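Local coordinates for aspartokinase (Synechocystis, PDB 3L76), which probably catalyses the ATP-dependent phosphorylation of the beta-carboxyl group of aspartate, and binds lysine and threonine in its regulatory ACT region, at residues 4-9 and 27-32; 36-41 and 79-84; 157-162 and 169-174; 211-216 and 226-231; 216-221 and 240-245. All blocks are in the same frame, centred on the assembly; numbering follows the deposited sequence.

Overall arrangement
All five contacts lie in the amino acid kinase part of the chain, and each ties to one central sheet an element beside it. From the N terminus, contact 1 closes the loop of the first beta-alpha-beta unit, and contact 2 the longer, helical excursion from strand 35-40 to helix 63-87. Contact 3 folds strand 170-175 back on the helix just before it. These three follow one another in series. Contacts 4 and 5 instead cross: they share Arg216 and helix 215-224, whose approach and first turns pack on strands 228-232 and 240-243. Backbone pairing of neighbouring strands joins contact 1 to contacts 2 and 3, contact 3 to contact 4, and contact 4 to contact 5.

Contact 1: 4-9 and 27-32; sequences IVQKFG and KRTVQG
Thr29 OG1, the hydroxyl that faces Gln6 across this contact, is hydrogen-bonded to the carbonyl oxygen of Arg25, one turn earlier in helix 16-31. The amide nitrogen NE2 of Gln6 comes to 3.6 Å from Thr29 OG1, but the pair is no hydrogen bond, and NE2 lies equally near the Thr29 methyl CG2, also at 3.6 Å. The two side chains approach from opposite directions. Beyond CG the glutamine chain is extended (chi2 -176°), which carries its amide from the strand across to the helix. A weak hydrogen bond to Glu172 OE2 of the adjacent strand engages the same NE2.

Beside this pair runs a purely apolar one. Ile4 and Thr29 reach toward each other tip to tip, with Ile4 CD1 4.1 Å from Thr29 CG2. Ile4 and Gln6, two residues apart, thus use the same face of strand 3-8, whereas Val5 and Lys7 send their side chains to helix 154-166.

Strand 3-8, helix 16-31 and strand 35-40 form a beta-alpha-beta unit in which the two strands pair in parallel, and the contact sets Thr29, in the last turn of the connecting helix, against the first strand. Leu36 of the third element touches both Gln6 and Thr29. Because the threonine hydroxyl has its partner within the helix, and the amide its weak one within the sheet, the join between helix and strand is made by van der Waals contact.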
# COMPACT_ATOMS: atom_id res chain seq x y z
N ILE A 4 -22.60 12.38 -10.96
CA ILE A 4 -22.66 10.93 -11.10
C ILE A 4 -21.51 10.27 -10.35
O ILE A 4 -20.35 10.63 -10.55
CB ILE A 4 -22.54 10.53 -12.59
CG1 ILE A 4 -23.62 11.22 -13.43
CG2 ILE A 4 -22.61 9.03 -12.76
CD1 ILE A 4 -23.44 11.00 -14.91
N VAL A 5 -21.82 9.30 -9.49
CA VAL A 5 -20.79 8.47 -8.89
C VAL A 5 -20.68 7.18 -9.68
O VAL A 5 -21.66 6.44 -9.79
CB VAL A 5 -21.09 8.12 -7.44
CG1 VAL A 5 -19.95 7.27 -6.85
CG2 VAL A 5 -21.34 9.38 -6.60
N GLN A 6 -19.51 6.89 -10.23
CA GLN A 6 -19.28 5.63 -10.93
C GLN A 6 -18.31 4.73 -10.16
O GLN A 6 -17.39 5.21 -9.50
CB GLN A 6 -18.75 5.88 -12.35
CG GLN A 6 -19.64 6.73 -13.23
CD GLN A 6 -19.11 6.87 -14.65
OE1 GLN A 6 -17.98 6.46 -14.94
NE2 GLN A 6 -19.92 7.43 -15.54
N LYS A 7 -18.54 3.42 -10.23
CA LYS A 7 -17.64 2.46 -9.61
C LYS A 7 -17.27 1.41 -10.63
O LYS A 7 -18.09 1.00 -11.44
CB LYS A 7 -18.26 1.81 -8.36
CG LYS A 7 -18.47 0.31 -8.49
CD LYS A 7 -17.46 -0.52 -7.69
CE LYS A 7 -17.68 -2.01 -7.96
NZ LYS A 7 -16.89 -2.93 -7.09
N PHE A 8 -16.00 0.99 -10.59
CA PHE A 8 -15.49 -0.01 -11.52
C PHE A 8 -14.83 -1.14 -10.75
O PHE A 8 -13.94 -0.90 -9.93
CB PHE A 8 -14.49 0.62 -12.49
CG PHE A 8 -15.11 1.62 -13.43
CD1 PHE A 8 -15.19 2.96 -13.08
CD2 PHE A 8 -15.61 1.22 -14.66
CE1 PHE A 8 -15.75 3.89 -13.95
CE2 PHE A 8 -16.18 2.14 -15.53
CZ PHE A 8 -16.25 3.48 -15.18
N GLY A 9 -15.27 -2.36 -11.02
CA GLY A 9 -14.75 -3.53 -10.33
C GLY A 9 -13.40 -3.99 -10.84
O GLY A 9 -12.88 -3.45 -11.82
N LYS A 27 -14.05 10.23 -19.53
CA LYS A 27 -13.89 11.46 -20.30
C LYS A 27 -15.16 11.78 -21.10
O LYS A 27 -15.69 12.89 -21.01
CB LYS A 27 -12.68 11.36 -21.23
N ARG A 28 -15.65 10.80 -21.86
CA ARG A 28 -16.87 10.99 -22.65
C ARG A 28 -18.03 11.42 -21.75
O ARG A 28 -18.80 12.32 -22.10
CB ARG A 28 -17.25 9.72 -23.42
CG ARG A 28 -16.12 9.08 -24.21
CD ARG A 28 -16.64 8.12 -25.28
NE ARG A 28 -17.73 7.28 -24.79
CZ ARG A 28 -17.58 6.01 -24.40
NH1 ARG A 28 -16.38 5.44 -24.45
NH2 ARG A 28 -18.63 5.33 -23.96
N THR A 29 -18.14 10.77 -20.58
CA THR A 29 -19.18 11.09 -19.60
C THR A 29 -19.09 12.54 -19.12
O THR A 29 -20.10 13.24 -19.01
CB THR A 29 -19.08 10.18 -18.36
OG1 THR A 29 -19.25 8.81 -18.75
CG2 THR A 29 -20.14 10.56 -17.34
N VAL A 30 -17.87 12.98 -18.80
CA VAL A 30 -17.66 14.34 -18.36
C VAL A 30 -18.09 15.33 -19.43
O VAL A 30 -18.81 16.29 -19.15
CB VAL A 30 -16.18 14.59 -18.03
CG1 VAL A 30 -15.95 16.08 -17.77
CG2 VAL A 30 -15.75 13.75 -16.82
N GLN A 31 -17.66 15.09 -20.66
CA GLN A 31 -18.00 15.98 -21.76
C GLN A 31 -19.51 16.04 -21.95
O GLN A 31 -20.03 16.97 -22.56
CB GLN A 31 -17.34 15.51 -23.05
CG GLN A 31 -15.88 15.22 -22.92
CD GLN A 31 -15.09 15.78 -24.08
OE1 GLN A 31 -14.27 15.09 -24.68
NE2 GLN A 31 -15.35 17.05 -24.42
N GLY A 32 -20.20 15.02 -21.43
CA GLY A 32 -21.65 14.98 -21.49
C GLY A 32 -22.26 16.12 -20.70
O GLY A 32 -23.42 16.49 -20.90

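Contact 2: 36-41 and 79-84; sequences LVVVVS and ALLSLA
Strand 36-40 and helix segment 79-84 approach most closely at Val40 and Leu81, whose CA atoms stand 8.6 Å apart, a separation that only the side chains bridge. Leu81 does so from the helix, and a single methyl carries the whole contact: its CD2 lies 3.6 Å from Val40 CG2 and 3.9 Å from Val38 CG1. With CG anti to the backbone nitrogen (chi1 -179°), the leucine stretches out from the helix toward the sheet, and its second torsion of 62° brings CD2, not CD1, against the valines.

The two valines offer different branches. Val38 gives CG1, and its side chain crosses that of Leu81 at about a right angle. Val40 gives CG2 and meets the leucine at a slant. CD2 of Leu81 therefore rests against two residues on the same face of the strand.

Strand 35-40 is an inner strand of the amino acid kinase sandwich, paired in parallel with strands 3-8 and 130-138. Helices cover it from both sides: on the Leu81 side, Val22 of helix 16-31 touches Leu81 and Ile26 touches Val38, while on the other face Val39 packs against Ala159 and Leu162 of helix 154-166.

Helix 63-87 also takes part in the dimer, where Leu80 and Ala84 pack on Ile57 of the second subunit and Ser82 OG is hydrogen-bonded to Glu65 OE1 of that subunit.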
# COMPACT_ATOMS: atom_id res chain seq x y z
N LEU A 36 -17.96 13.93 -12.14
CA LEU A 36 -17.75 12.52 -11.86
C LEU A 36 -16.89 12.22 -10.63
O LEU A 36 -15.78 12.72 -10.52
CB LEU A 36 -17.16 11.81 -13.08
CG LEU A 36 -18.21 11.18 -13.99
CD1 LEU A 36 -19.00 12.26 -14.70
CD2 LEU A 36 -17.54 10.26 -15.00
N VAL A 37 -17.44 11.40 -9.73
CA VAL A 37 -16.67 10.80 -8.64
C VAL A 37 -16.53 9.31 -8.93
O VAL A 37 -17.52 8.60 -9.09
CB VAL A 37 -17.35 10.99 -7.28
CG1 VAL A 37 -16.62 10.19 -6.21
CG2 VAL A 37 -17.39 12.47 -6.92
N VAL A 38 -15.29 8.84 -8.99
CA VAL A 38 -15.03 7.45 -9.36
C VAL A 38 -14.44 6.62 -8.22
O VAL A 38 -13.47 7.02 -7.57
CB VAL A 38 -14.11 7.36 -10.59
CG1 VAL A 38 -13.82 5.90 -10.91
CG2 VAL A 38 -14.75 8.03 -11.77
N VAL A 39 -15.05 5.47 -7.99
CA VAL A 39 -14.55 4.47 -7.06
C VAL A 39 -13.98 3.32 -7.88
O VAL A 39 -14.59 2.88 -8.86
CB VAL A 39 -15.67 3.91 -6.18
CG1 VAL A 39 -15.15 2.74 -5.37
CG2 VAL A 39 -16.27 4.99 -5.26
N VAL A 40 -12.81 2.83 -7.50
CA VAL A 40 -12.19 1.76 -8.26
C VAL A 40 -11.77 0.66 -7.32
O VAL A 40 -11.32 0.93 -6.20
CB VAL A 40 -10.94 2.26 -9.04
CG1 VAL A 40 -10.49 1.23 -10.05
CG2 VAL A 40 -11.24 3.57 -9.75
N SER A 41 -11.91 -0.58 -7.76
CA SER A 41 -11.46 -1.73 -6.98
C SER A 41 -10.00 -2.02 -7.29
O SER A 41 -9.49 -1.57 -8.30
CB SER A 41 -12.30 -2.96 -7.30
OG SER A 41 -13.65 -2.76 -6.94
N ALA A 79 -4.32 5.68 -8.66
CA ALA A 79 -3.16 6.37 -9.20
C ALA A 79 -3.09 6.11 -10.70
O ALA A 79 -3.03 7.05 -11.50
CB ALA A 79 -1.87 5.90 -8.50
N LEU A 80 -3.13 4.84 -11.09
CA LEU A 80 -3.07 4.49 -12.50
C LEU A 80 -4.17 5.19 -13.29
O LEU A 80 -3.89 5.90 -14.26
CB LEU A 80 -3.14 2.97 -12.70
CG LEU A 80 -1.76 2.32 -12.63
CD1 LEU A 80 -0.79 3.04 -13.56
CD2 LEU A 80 -1.21 2.36 -11.22
N LEU A 81 -5.40 5.01 -12.84
CA LEU A 81 -6.55 5.55 -13.55
C LEU A 81 -6.50 7.07 -13.75
O LEU A 81 -6.86 7.57 -14.82
CB LEU A 81 -7.85 5.17 -12.84
CG LEU A 81 -9.12 5.69 -13.53
CD1 LEU A 81 -9.24 5.10 -14.93
CD2 LEU A 81 -10.36 5.39 -12.72
N SER A 82 -6.09 7.80 -12.72
CA SER A 82 -6.07 9.25 -12.79
C SER A 82 -4.94 9.74 -13.71
O SER A 82 -5.06 10.79 -14.33
CB SER A 82 -6.01 9.89 -11.40
OG SER A 82 -4.68 10.04 -10.93
N LEU A 83 -3.86 8.96 -13.81
CA LEU A 83 -2.80 9.21 -14.77
C LEU A 83 -3.31 9.00 -16.19
O LEU A 83 -3.05 9.80 -17.09
CB LEU A 83 -1.61 8.28 -14.53
CG LEU A 83 -0.68 8.65 -13.37
CD1 LEU A 83 0.39 7.58 -13.21
CD2 LEU A 83 -0.07 10.02 -13.60
N ALA A 84 -4.02 7.89 -16.37
CA ALA A 84 -4.61 7.54 -17.66
C ALA A 84 -5.59 8.60 -18.14
O ALA A 84 -5.68 8.87 -19.34
CB ALA A 84 -5.30 6.19 -17.56

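Contact 3: 157-162 and 169-174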
# COMPACT_ATOMS: atom_id res chain seq x y z
N THR A 157 -20.29 -0.45 -1.46
CA THR A 157 -20.84 0.29 -0.34
C THR A 157 -20.27 1.70 -0.27
O THR A 157 -21.00 2.65 0.01
CB THR A 157 -20.58 -0.42 1.00
OG1 THR A 157 -21.50 -1.52 1.16
CG2 THR A 157 -20.72 0.57 2.16
N SER A 158 -18.96 1.83 -0.53
CA SER A 158 -18.32 3.14 -0.53
C SER A 158 -19.00 4.01 -1.57
O SER A 158 -19.35 5.15 -1.30
CB SER A 158 -16.83 3.03 -0.85
OG SER A 158 -16.13 2.35 0.18
N ALA A 159 -19.21 3.45 -2.75
CA ALA A 159 -19.78 4.20 -3.86
C ALA A 159 -21.14 4.76 -3.51
O ALA A 159 -21.41 5.95 -3.69
CB ALA A 159 -19.86 3.34 -5.10
N VAL A 160 -22.02 3.90 -3.02
CA VAL A 160 -23.36 4.32 -2.65
C VAL A 160 -23.32 5.34 -1.52
O VAL A 160 -23.96 6.39 -1.62
CB VAL A 160 -24.28 3.12 -2.29
CG1 VAL A 160 -25.56 3.60 -1.65
CG2 VAL A 160 -24.59 2.29 -3.54
N ALA A 161 -22.58 5.05 -0.45
CA ALA A 161 -22.40 6.00 0.66
C ALA A 161 -21.93 7.37 0.18
O ALA A 161 -22.33 8.40 0.73
CB ALA A 161 -21.44 5.45 1.70
N LEU A 162 -21.09 7.38 -0.85
CA LEU A 162 -20.56 8.62 -1.39
C LEU A 162 -21.63 9.38 -2.14
O LEU A 162 -21.81 10.57 -1.92
CB LEU A 162 -19.37 8.35 -2.32
CG LEU A 162 -18.01 8.28 -1.63
CD1 LEU A 162 -16.98 7.77 -2.59
CD2 LEU A 162 -17.64 9.64 -1.10
N ASP A 169 -26.99 12.43 -8.39
CA ASP A 169 -28.23 12.20 -9.12
C ASP A 169 -28.47 10.72 -9.29
O ASP A 169 -29.60 10.25 -9.19
CB ASP A 169 -28.17 12.91 -10.48
CG ASP A 169 -28.08 14.42 -10.34
OD1 ASP A 169 -29.01 15.02 -9.76
OD2 ASP A 169 -27.08 15.00 -10.80
N PHE A 170 -27.40 9.99 -9.55
CA PHE A 170 -27.45 8.53 -9.53
C PHE A 170 -26.07 7.91 -9.37
O PHE A 170 -25.07 8.61 -9.35
CB PHE A 170 -28.18 7.97 -10.76
CG PHE A 170 -27.70 8.54 -12.05
CD1 PHE A 170 -26.81 7.83 -12.85
CD2 PHE A 170 -28.15 9.78 -12.49
CE1 PHE A 170 -26.37 8.35 -14.06
CE2 PHE A 170 -27.72 10.31 -13.69
CZ PHE A 170 -26.82 9.59 -14.48
N CYS A 171 -26.04 6.59 -9.25
CA CYS A 171 -24.82 5.86 -8.98
C CYS A 171 -24.77 4.63 -9.88
O CYS A 171 -25.71 3.84 -9.91
CB CYS A 171 -24.77 5.44 -7.51
SG CYS A 171 -23.45 4.31 -7.09
N GLU A 172 -23.68 4.47 -10.62
CA GLU A 172 -23.54 3.39 -11.59
C GLU A 172 -22.46 2.40 -11.18
O GLU A 172 -21.34 2.81 -10.89
CB GLU A 172 -23.21 3.96 -12.96
CG GLU A 172 -24.08 5.13 -13.37
CD GLU A 172 -23.76 5.63 -14.77
OE1 GLU A 172 -24.11 4.95 -15.75
OE2 GLU A 172 -23.18 6.72 -14.89
N ILE A 173 -22.80 1.11 -11.15
CA ILE A 173 -21.84 0.06 -10.82
C ILE A 173 -21.44 -0.67 -12.09
O ILE A 173 -22.25 -1.36 -12.69
CB ILE A 173 -22.41 -0.98 -9.85
CG1 ILE A 173 -23.05 -0.31 -8.64
CG2 ILE A 173 -21.32 -1.96 -9.43
CD1 ILE A 173 -22.06 0.28 -7.66
N TYR A 174 -20.17 -0.53 -12.48
CA TYR A 174 -19.69 -1.16 -13.71
C TYR A 174 -18.99 -2.48 -13.43
O TYR A 174 -18.27 -2.62 -12.45
CB TYR A 174 -18.76 -0.21 -14.48
CG TYR A 174 -19.50 0.97 -15.07
CD1 TYR A 174 -19.70 2.13 -14.34
CD2 TYR A 174 -20.03 0.90 -16.35
CE1 TYR A 174 -20.38 3.21 -14.87
CE2 TYR A 174 -20.71 1.98 -16.90
CZ TYR A 174 -20.88 3.13 -16.15
OH TYR A 174 -21.56 4.20 -16.67
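Cys171 packs against Ala159 and Val160 where strand 170-175 runs back beneath helix 154-166, a helix-to-strand connection within the alpha/beta/alpha sandwich of the amino acid kinase fold. The nearest CA atoms, those of Val160 and Cys171, are 6.7 Å apart, so short side chains suffice to fill the interface.

The contact itself is apolar. Cys171 SG, anti to its backbone nitrogen (chi1 171°), reaches the helix between two neighbouring residues, 4.2 Å from Ala159 CB and 4.2 Å from Val160 CG2. Ile173, two residues further along the strand, contributes more loosely: its end bends toward the helix and leaves CD1 4.6 Å from Ala159 CB. The same layer continues past the contact, since Val160 and Cys171 both touch Leu228 of the next strand and Val160 also touches Ile220 of helix 215-224.

Backbone hydrogen bonds fix the strand from both sides, Cys171 and Ile173 pairing with Pro227 and Val229 of the segment that leads into and forms parallel strand 228-232, and Glu172 with Val5 and Lys7 of parallel strand 3-8.

Polar and aromatic groups occupy the opposite face of the sheet, where the CB of Glu172 points away from the helix and Tyr174 stacks on Phe8. The ring of Phe170 meets the Glu172 chain edge-on, with CG of the glutamate in the ring plane and 3.9 Å from Phe170 CD1. At the far end of that glutamate a weak hydrogen bond runs from Tyr174 OH to Glu172 OE1, 2.8 Å long.

Contact 4: 211-216 and 226-231; sequences KVLHPR and IPLVVR
Neither segment brings a ring or other flat group to the meeting of Val212 and Leu213 with Leu228 and Val230, which is aliphatic throughout. Val230 is at its centre and uses both branches. Its CG1, anti to the backbone nitrogen (chi1 179°), lies 3.7 Å from Val212 CG2, and these two valines cross at about a right angle. Its CG2 turns to Leu213 and stands 4.1 Å from Leu213 CD1 and 4.1 Å from Leu213 CD2, so that one methyl faces the fork of the leucine.

Leu213 holds its CG between its own backbone nitrogen and carbonyl carbon (chi1 88°). From there CD1 extends past Val230 to Leu228, where the CD1 atoms of Leu213 and Leu228 are 4.3 Å apart. Two successive residues of the loop thus lean on two residues of the same strand face. Leu228 goes on to touch Ala221 of helix 215-224.

His214 takes the N-cap position of helix 215-224, and Pro215, its first residue, packs on Ala363 and Ile366, the latter next in sequence to Met365, which lines a bound lysine's pocket. Through Val212 and Leu213 the loop that leads into the helix lies over strand 228-232, which the same helix precedes in sequence, a helix-to-strand return of the alpha/beta/alpha sandwich of the amino acid kinase family.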
# COMPACT_ATOMS: atom_id res chain seq x y z
N LYS A 211 -22.14 -12.29 -7.61
CA LYS A 211 -20.77 -11.88 -7.85
C LYS A 211 -20.72 -10.54 -8.59
O LYS A 211 -19.70 -10.19 -9.20
CB LYS A 211 -20.04 -12.98 -8.64
CG LYS A 211 -20.41 -14.39 -8.20
CD LYS A 211 -20.12 -15.45 -9.28
CE LYS A 211 -20.77 -16.79 -8.92
NZ LYS A 211 -20.51 -17.86 -9.92
N VAL A 212 -21.82 -9.80 -8.54
CA VAL A 212 -21.91 -8.53 -9.27
C VAL A 212 -22.15 -7.32 -8.35
O VAL A 212 -21.55 -6.27 -8.56
CB VAL A 212 -22.95 -8.57 -10.41
CG1 VAL A 212 -23.94 -9.70 -10.20
CG2 VAL A 212 -23.67 -7.23 -10.55
N LEU A 213 -23.01 -7.47 -7.34
CA LEU A 213 -23.10 -6.44 -6.29
C LEU A 213 -23.54 -6.88 -4.89
O LEU A 213 -24.16 -7.91 -4.70
CB LEU A 213 -23.85 -5.19 -6.76
CG LEU A 213 -25.36 -5.05 -6.65
CD1 LEU A 213 -25.73 -3.59 -6.89
CD2 LEU A 213 -26.02 -5.95 -7.65
N HIS A 214 -23.18 -6.03 -3.93
CA HIS A 214 -23.30 -6.36 -2.53
C HIS A 214 -24.61 -5.84 -1.93
O HIS A 214 -24.93 -4.65 -1.99
CB HIS A 214 -22.06 -5.88 -1.76
CG HIS A 214 -20.85 -6.73 -1.99
ND1 HIS A 214 -19.97 -6.51 -3.03
CD2 HIS A 214 -20.39 -7.83 -1.34
CE1 HIS A 214 -19.01 -7.42 -3.00
NE2 HIS A 214 -19.24 -8.23 -1.98
N PRO A 215 -25.40 -6.77 -1.37
CA PRO A 215 -26.71 -6.45 -0.78
C PRO A 215 -26.70 -5.21 0.13
O PRO A 215 -27.65 -4.42 0.06
CB PRO A 215 -27.06 -7.72 0.01
CG PRO A 215 -26.45 -8.80 -0.80
CD PRO A 215 -25.16 -8.23 -1.35
N ARG A 216 -25.65 -5.04 0.94
CA ARG A 216 -25.58 -3.91 1.87
C ARG A 216 -25.67 -2.58 1.14
O ARG A 216 -26.21 -1.60 1.65
CB ARG A 216 -24.31 -3.97 2.72
CG ARG A 216 -24.10 -2.76 3.65
CD ARG A 216 -24.04 -3.19 5.11
NE ARG A 216 -23.55 -4.56 5.24
CZ ARG A 216 -23.61 -5.28 6.36
NH1 ARG A 216 -24.12 -4.76 7.47
NH2 ARG A 216 -23.14 -6.52 6.37
N ILE A 226 -31.16 6.56 -3.54
CA ILE A 226 -30.14 6.70 -4.56
C ILE A 226 -30.40 5.77 -5.74
O ILE A 226 -30.32 4.55 -5.61
CB ILE A 226 -28.73 6.45 -4.00
CG1 ILE A 226 -28.52 7.22 -2.70
CG2 ILE A 226 -27.67 6.83 -5.03
CD1 ILE A 226 -28.38 8.71 -2.89
N PRO A 227 -30.69 6.35 -6.91
CA PRO A 227 -30.86 5.52 -8.10
C PRO A 227 -29.57 4.75 -8.39
O PRO A 227 -28.48 5.32 -8.27
CB PRO A 227 -31.09 6.55 -9.21
CG PRO A 227 -31.40 7.85 -8.51
CD PRO A 227 -30.68 7.79 -7.21
N LEU A 228 -29.70 3.48 -8.75
CA LEU A 228 -28.57 2.61 -9.02
C LEU A 228 -28.67 2.01 -10.41
O LEU A 228 -29.76 1.83 -10.94
CB LEU A 228 -28.51 1.48 -8.01
CG LEU A 228 -27.58 1.60 -6.82
CD1 LEU A 228 -27.55 0.27 -6.10
CD2 LEU A 228 -26.19 2.01 -7.29
N VAL A 229 -27.51 1.66 -10.98
CA VAL A 229 -27.47 1.05 -12.30
C VAL A 229 -26.33 0.04 -12.40
O VAL A 229 -25.17 0.39 -12.22
CB VAL A 229 -27.23 2.09 -13.40
CG1 VAL A 229 -27.41 1.46 -14.75
CG2 VAL A 229 -28.17 3.27 -13.23
N VAL A 230 -26.68 -1.21 -12.69
CA VAL A 230 -25.70 -2.25 -12.96
C VAL A 230 -25.50 -2.33 -14.46
O VAL A 230 -26.42 -2.68 -15.20
CB VAL A 230 -26.18 -3.61 -12.42
CG1 VAL A 230 -25.16 -4.70 -12.72
CG2 VAL A 230 -26.41 -3.50 -10.93
N ARG A 231 -24.30 -1.98 -14.91
CA ARG A 231 -23.99 -1.95 -16.34
C ARG A 231 -22.72 -2.73 -16.61
O ARG A 231 -22.08 -3.24 -15.68
CB ARG A 231 -23.83 -0.51 -16.83
CG ARG A 231 -25.13 0.27 -16.90
CD ARG A 231 -24.89 1.76 -16.71
NE ARG A 231 -24.79 2.51 -17.96
CZ ARG A 231 -25.64 3.45 -18.35
NH1 ARG A 231 -26.67 3.77 -17.57
NH2 ARG A 231 -25.46 4.08 -19.50

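Contact 5: 216-221 and 240-245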
# COMPACT_ATOMS: atom_id res chain seq x y z
N ARG A 216 -25.65 -5.04 0.94
CA ARG A 216 -25.58 -3.91 1.87
C ARG A 216 -25.67 -2.58 1.14
O ARG A 216 -26.21 -1.60 1.65
CB ARG A 216 -24.31 -3.97 2.72
CG ARG A 216 -24.10 -2.76 3.65
CD ARG A 216 -24.04 -3.19 5.11
NE ARG A 216 -23.55 -4.56 5.24
CZ ARG A 216 -23.61 -5.28 6.36
NH1 ARG A 216 -24.12 -4.76 7.47
NH2 ARG A 216 -23.14 -6.52 6.37
N ALA A 217 -25.13 -2.55 -0.08
CA ALA A 217 -25.10 -1.34 -0.88
C ALA A 217 -26.46 -1.02 -1.52
O ALA A 217 -26.89 0.15 -1.57
CB ALA A 217 -24.01 -1.45 -1.94
N VAL A 218 -27.14 -2.04 -2.03
CA VAL A 218 -28.47 -1.81 -2.56
C VAL A 218 -29.42 -1.35 -1.44
O VAL A 218 -30.30 -0.54 -1.68
CB VAL A 218 -29.02 -3.03 -3.35
CG1 VAL A 218 -28.65 -4.31 -2.68
CG2 VAL A 218 -30.52 -2.93 -3.52
N GLU A 219 -29.19 -1.84 -0.22
CA GLU A 219 -29.97 -1.44 0.93
C GLU A 219 -29.69 -0.00 1.38
O GLU A 219 -30.57 0.70 1.86
CB GLU A 219 -29.76 -2.42 2.09
CG GLU A 219 -30.39 -2.00 3.42
CD GLU A 219 -30.23 -3.08 4.47
OE1 GLU A 219 -31.08 -4.01 4.51
OE2 GLU A 219 -29.23 -3.02 5.23
N ILE A 220 -28.44 0.43 1.23
CA ILE A 220 -28.11 1.82 1.54
C ILE A 220 -28.77 2.72 0.50
O ILE A 220 -29.40 3.70 0.86
CB ILE A 220 -26.60 2.05 1.61
CG1 ILE A 220 -26.05 1.47 2.92
CG2 ILE A 220 -26.27 3.54 1.57
CD1 ILE A 220 -24.57 1.21 2.86
N ALA A 221 -28.68 2.34 -0.77
CA ALA A 221 -29.33 3.08 -1.85
C ALA A 221 -30.83 3.22 -1.62
O ALA A 221 -31.38 4.32 -1.75
CB ALA A 221 -29.06 2.43 -3.20
N THR A 240 -28.97 -2.68 -16.00
CA THR A 240 -30.12 -2.89 -15.13
C THR A 240 -30.25 -1.81 -14.05
O THR A 240 -29.35 -1.61 -13.23
CB THR A 240 -30.07 -4.28 -14.45
OG1 THR A 240 -30.02 -5.31 -15.45
CG2 THR A 240 -31.30 -4.49 -13.58
N LYS A 241 -31.38 -1.12 -14.06
CA LYS A 241 -31.65 -0.05 -13.13
C LYS A 241 -32.22 -0.59 -11.82
O LYS A 241 -33.23 -1.28 -11.80
CB LYS A 241 -32.63 0.94 -13.77
CG LYS A 241 -32.92 2.18 -12.96
CD LYS A 241 -33.84 3.12 -13.73
CE LYS A 241 -33.37 3.26 -15.17
NZ LYS A 241 -33.96 4.46 -15.82
N VAL A 242 -31.55 -0.29 -10.71
CA VAL A 242 -32.04 -0.70 -9.41
C VAL A 242 -32.78 0.46 -8.74
O VAL A 242 -32.19 1.45 -8.32
CB VAL A 242 -30.90 -1.23 -8.52
CG1 VAL A 242 -31.43 -1.58 -7.13
CG2 VAL A 242 -30.26 -2.45 -9.15
N VAL A 243 -34.09 0.30 -8.62
CA VAL A 243 -35.00 1.40 -8.36
C VAL A 243 -35.41 1.49 -6.89
O VAL A 243 -35.66 0.48 -6.23
CB VAL A 243 -36.25 1.24 -9.26
CG1 VAL A 243 -37.32 2.25 -8.93
CG2 VAL A 243 -35.84 1.32 -10.71
N ALA A 244 -35.49 2.71 -6.38
CA ALA A 244 -35.75 2.94 -4.96
C ALA A 244 -36.99 3.81 -4.76
O ALA A 244 -37.46 4.44 -5.70
CB ALA A 244 -34.51 3.59 -4.32
N PRO A 245 -37.51 3.88 -3.53
CA PRO A 245 -38.57 4.87 -3.30
C PRO A 245 -37.94 6.26 -3.32
O PRO A 245 -36.80 6.40 -2.87
CB PRO A 245 -39.04 4.56 -1.88
CG PRO A 245 -38.31 3.32 -1.45
CD PRO A 245 -37.09 3.24 -2.29
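Val218 leaves helix 215-224 and meets Val242 of strand 240-243 with one of its two methyls. Its CB is still 4.7 Å from Val242 CG1. At the branch the two methyls part: CG1 is tucked between the backbone nitrogen and the carbonyl carbon (chi1 40°) and makes no contact with the strand, while CG2, on the side remote from the nitrogen, swings toward it and ends 4.0 Å from Val242 CG1. The two side chains cross at about a right angle, so the valines touch through one methyl each.

One helical turn further on, a smaller pair extends the interface. Ala244 points its CB at the helix and reaches the carbonyl oxygen of Ala221, 4.1 Å from Ala221 O to Ala244 CB, a van der Waals meeting of methyl and carbonyl. The backbones draw together in the same direction: CA atoms are 7.8 Å apart at Val218 and Val242, and 7.1 Å at Ala221 and Ala244, consistent with the smaller alanines at this end.

Helix 199-204 lines the same interface, with Cys199 touching Val218, Val242 and Ala244, and Leu203 touching Val218. Ala217 instead packs on Thr157 of helix 154-166, and Glu219 OE1 accepts a hydrogen bond from the backbone nitrogen of Ala363, a link to the ACT region. Strand 240-243 itself runs antiparallel to strand 228-232 and parallel to strand 196-198; helix 215-224 packs on this part of the sheet and touches both helix 154-166 and helix 199-204.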